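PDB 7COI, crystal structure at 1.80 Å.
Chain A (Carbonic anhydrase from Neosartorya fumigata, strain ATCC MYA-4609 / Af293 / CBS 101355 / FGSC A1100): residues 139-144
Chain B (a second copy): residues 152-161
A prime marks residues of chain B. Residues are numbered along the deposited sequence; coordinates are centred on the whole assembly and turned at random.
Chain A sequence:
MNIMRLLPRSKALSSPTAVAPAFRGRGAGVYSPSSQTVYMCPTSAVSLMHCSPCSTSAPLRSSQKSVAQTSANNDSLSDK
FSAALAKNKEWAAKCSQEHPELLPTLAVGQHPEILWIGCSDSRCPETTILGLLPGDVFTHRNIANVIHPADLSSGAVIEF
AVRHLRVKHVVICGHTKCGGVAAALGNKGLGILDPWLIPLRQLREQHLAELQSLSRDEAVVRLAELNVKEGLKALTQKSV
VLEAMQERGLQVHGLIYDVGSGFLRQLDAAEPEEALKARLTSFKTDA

Chain A, residues 139-144: THRNIA
Chain B (152-161) LSSGAVIEFA

Residues 139-142 of chain A lie in a β-strand that begins earlier in the chain, with phi near -120° to -145° and psi near 130°, rising to 179° at Asn142. Ile143 follows at -67/114, and Ala144 turns to positive phi at 63/29. Residues 152-161 of chain B are helical throughout, phi and psi near -65/-45, tied by i to i+4 bonds such as Ala156′ N to Leu152′ O (2.8 Å) and Phe160′ N to Ala156′ O (2.9 Å). The axes approach to 9.1 Å, and their N-to-C directions differ by 58°. The register is set by two CA pairs: Asn142 CA lies 6.3 Å from Ser153′ CA, and Ile143 CA 5.9 Å from Val157′ CA.

Ile143 dominates the apolar contact, and its CA-to-CB bond points toward the helix. With chi1 -62° (m) and chi2 -58° (m), its longer branch is laid against Ala156′, Val157′ and Phe160′. Ile143 CG1 sits 4.1 Å from Ala156′ CB and 4.0 Å from Val157′ CG2, while Ile143 CD1 reaches Phe160′ CB at 3.7 Å. Alanine suits its position because a lone methyl lets the isoleucine approach the helix backbone, Ile143 CG1 coming within 3.8 Å of Ala156′ C. Val157′, chi1 161° (t), starts sideways and brings CG2 also to 4.1 Å from Asn142 CA. Phe160′ has chi1 -165° (t) and chi2 -84°; its CA-to-CB bond points toward the chain A stretch, and CD1 of Ile143 lies oblique to its ring.

One turn earlier than Val157′ the chemistry becomes polar. No direct hydrogen bond crosses between the stretches; water carries the polar links. His140, chi1 -170° (t) and chi2 53°, leaves its strand sideways, but its ring end comes nearer the helix. His140 NE2 remains 4.4 Å from Ser153′ OG, so a water fills the gap, 2.8 Å from His140 NE2 and 2.8 Å from Ser153′ OG. The same water accepts from Asn142 ND2 at 2.9 Å, a geometry provided by Asn142 chi1 69° (p) and chi2 19°. His140 ND1 is bonded elsewhere in the structure. Ser153′, chi1 -174° (t), is small enough to stand beside Asn142, its OG 3.7 Å from Asn142 CB, while its hydroxyl meets the water.

A second water joins the backbones: Ile143 N donates to it at 3.0 Å, and it donates to Ser153′ O at 2.8 Å. Ser153′ O also accepts from Val157′ N within the helix at 3.2 Å, the longest of the helical bonds here.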

# COMPACT_ATOMS: atom_id res chain seq x y z
N THR A 139 17.26 8.18 7.24
CA THR A 139 16.03 8.75 7.83
C THR A 139 14.75 8.39 7.06
O THR A 139 14.69 8.57 5.85
CB THR A 139 16.14 10.27 7.94
OG1 THR A 139 17.29 10.60 8.73
CG2 THR A 139 14.90 10.87 8.55
N HIS A 140 13.74 7.95 7.80
CA HIS A 140 12.33 7.85 7.37
C HIS A 140 11.47 8.68 8.30
O HIS A 140 11.49 8.47 9.53
CB HIS A 140 11.89 6.39 7.34
CG HIS A 140 10.56 6.15 6.71
ND1 HIS A 140 10.25 6.61 5.43
CD2 HIS A 140 9.47 5.47 7.15
CE1 HIS A 140 9.02 6.20 5.12
NE2 HIS A 140 8.52 5.52 6.16
N ARG A 141 10.66 9.56 7.74
CA ARG A 141 9.71 10.39 8.52
C ARG A 141 8.35 10.33 7.83
O ARG A 141 8.30 10.47 6.58
CB ARG A 141 10.22 11.83 8.64
CG ARG A 141 11.37 11.93 9.63
CD ARG A 141 12.08 13.24 9.56
NE ARG A 141 11.28 14.34 10.07
CZ ARG A 141 11.65 15.62 10.02
NH1 ARG A 141 12.79 15.97 9.43
NH2 ARG A 141 10.88 16.54 10.54
N ASN A 142 7.31 10.03 8.59
CA ASN A 142 5.94 9.84 8.09
C ASN A 142 5.00 10.43 9.14
O ASN A 142 5.48 10.91 10.22
CB ASN A 142 5.67 8.38 7.70
CG ASN A 142 5.61 7.45 8.89
OD1 ASN A 142 5.43 7.92 10.02
ND2 ASN A 142 5.78 6.15 8.65
N ILE A 143 3.70 10.38 8.88
CA ILE A 143 2.71 10.91 9.86
C ILE A 143 2.70 10.03 11.13
O ILE A 143 2.32 8.84 11.06
CB ILE A 143 1.31 11.05 9.27
CG1 ILE A 143 1.30 12.05 8.11
CG2 ILE A 143 0.34 11.47 10.38
CD1 ILE A 143 1.78 13.45 8.43
N ALA A 144 3.13 10.62 12.25
CA ALA A 144 3.10 10.00 13.60
C ALA A 144 3.99 8.76 13.68
O ALA A 144 3.75 7.91 14.55
CB ALA A 144 1.68 9.64 13.97
N LEU B 152 -0.13 5.34 0.67
CA LEU B 152 -0.75 6.08 1.79
C LEU B 152 0.29 6.84 2.61
O LEU B 152 -0.07 7.80 3.26
CB LEU B 152 -1.50 5.12 2.72
CG LEU B 152 -2.80 4.55 2.18
CD1 LEU B 152 -3.47 3.71 3.26
CD2 LEU B 152 -3.72 5.67 1.75
N SER B 153 1.56 6.39 2.65
CA SER B 153 2.59 7.06 3.47
C SER B 153 2.81 8.50 2.94
O SER B 153 2.61 9.46 3.71
CB SER B 153 3.87 6.31 3.50
OG SER B 153 4.78 6.94 4.40
N SER B 154 3.15 8.65 1.67
CA SER B 154 3.30 10.00 1.07
C SER B 154 1.91 10.67 0.99
O SER B 154 1.84 11.90 1.17
CB SER B 154 4.01 9.96 -0.26
OG SER B 154 3.30 9.19 -1.18
N GLY B 155 0.84 9.91 0.71
CA GLY B 155 -0.52 10.46 0.60
C GLY B 155 -0.94 11.18 1.87
O GLY B 155 -1.48 12.29 1.81
N ALA B 156 -0.74 10.53 3.01
CA ALA B 156 -1.09 11.08 4.34
C ALA B 156 -0.22 12.29 4.65
O ALA B 156 -0.75 13.30 5.15
CB ALA B 156 -0.97 9.98 5.37
N VAL B 157 1.08 12.25 4.35
CA VAL B 157 1.96 13.40 4.57
C VAL B 157 1.43 14.61 3.76
O VAL B 157 1.35 15.74 4.30
CB VAL B 157 3.41 13.08 4.20
CG1 VAL B 157 4.22 14.35 3.98
CG2 VAL B 157 4.03 12.15 5.22
N ILE B 158 1.12 14.40 2.49
CA ILE B 158 0.71 15.49 1.58
C ILE B 158 -0.63 16.06 2.04
O ILE B 158 -0.73 17.28 2.12
CB ILE B 158 0.68 15.01 0.12
CG1 ILE B 158 2.11 14.72 -0.34
CG2 ILE B 158 -0.03 16.02 -0.76
CD1 ILE B 158 2.21 13.85 -1.56
N GLU B 159 -1.55 15.21 2.45
CA GLU B 159 -2.87 15.62 2.97
C GLU B 159 -2.66 16.50 4.20
O GLU B 159 -3.25 17.59 4.27
CB GLU B 159 -3.73 14.41 3.27
CG GLU B 159 -5.07 14.74 3.92
CD GLU B 159 -6.09 15.44 3.07
OE1 GLU B 159 -5.95 15.48 1.82
OE2 GLU B 159 -7.02 16.02 3.70
N PHE B 160 -1.85 16.03 5.15
CA PHE B 160 -1.62 16.75 6.42
C PHE B 160 -0.92 18.09 6.15
O PHE B 160 -1.39 19.14 6.63
CB PHE B 160 -0.83 15.88 7.40
CG PHE B 160 -0.89 16.42 8.80
CD1 PHE B 160 -0.02 17.41 9.22
CD2 PHE B 160 -1.86 15.95 9.69
CE1 PHE B 160 -0.11 17.92 10.51
CE2 PHE B 160 -1.94 16.47 10.97
CZ PHE B 160 -1.08 17.48 11.37
N ALA B 161 0.14 18.09 5.34
CA ALA B 161 0.95 19.29 5.06
C ALA B 161 0.08 20.32 4.35
O ALA B 161 0.14 21.51 4.72
CB ALA B 161 2.16 18.98 4.24
O HOH W 1 5.83 4.94 6.03
O HOH W 2 2.51 9.10 6.49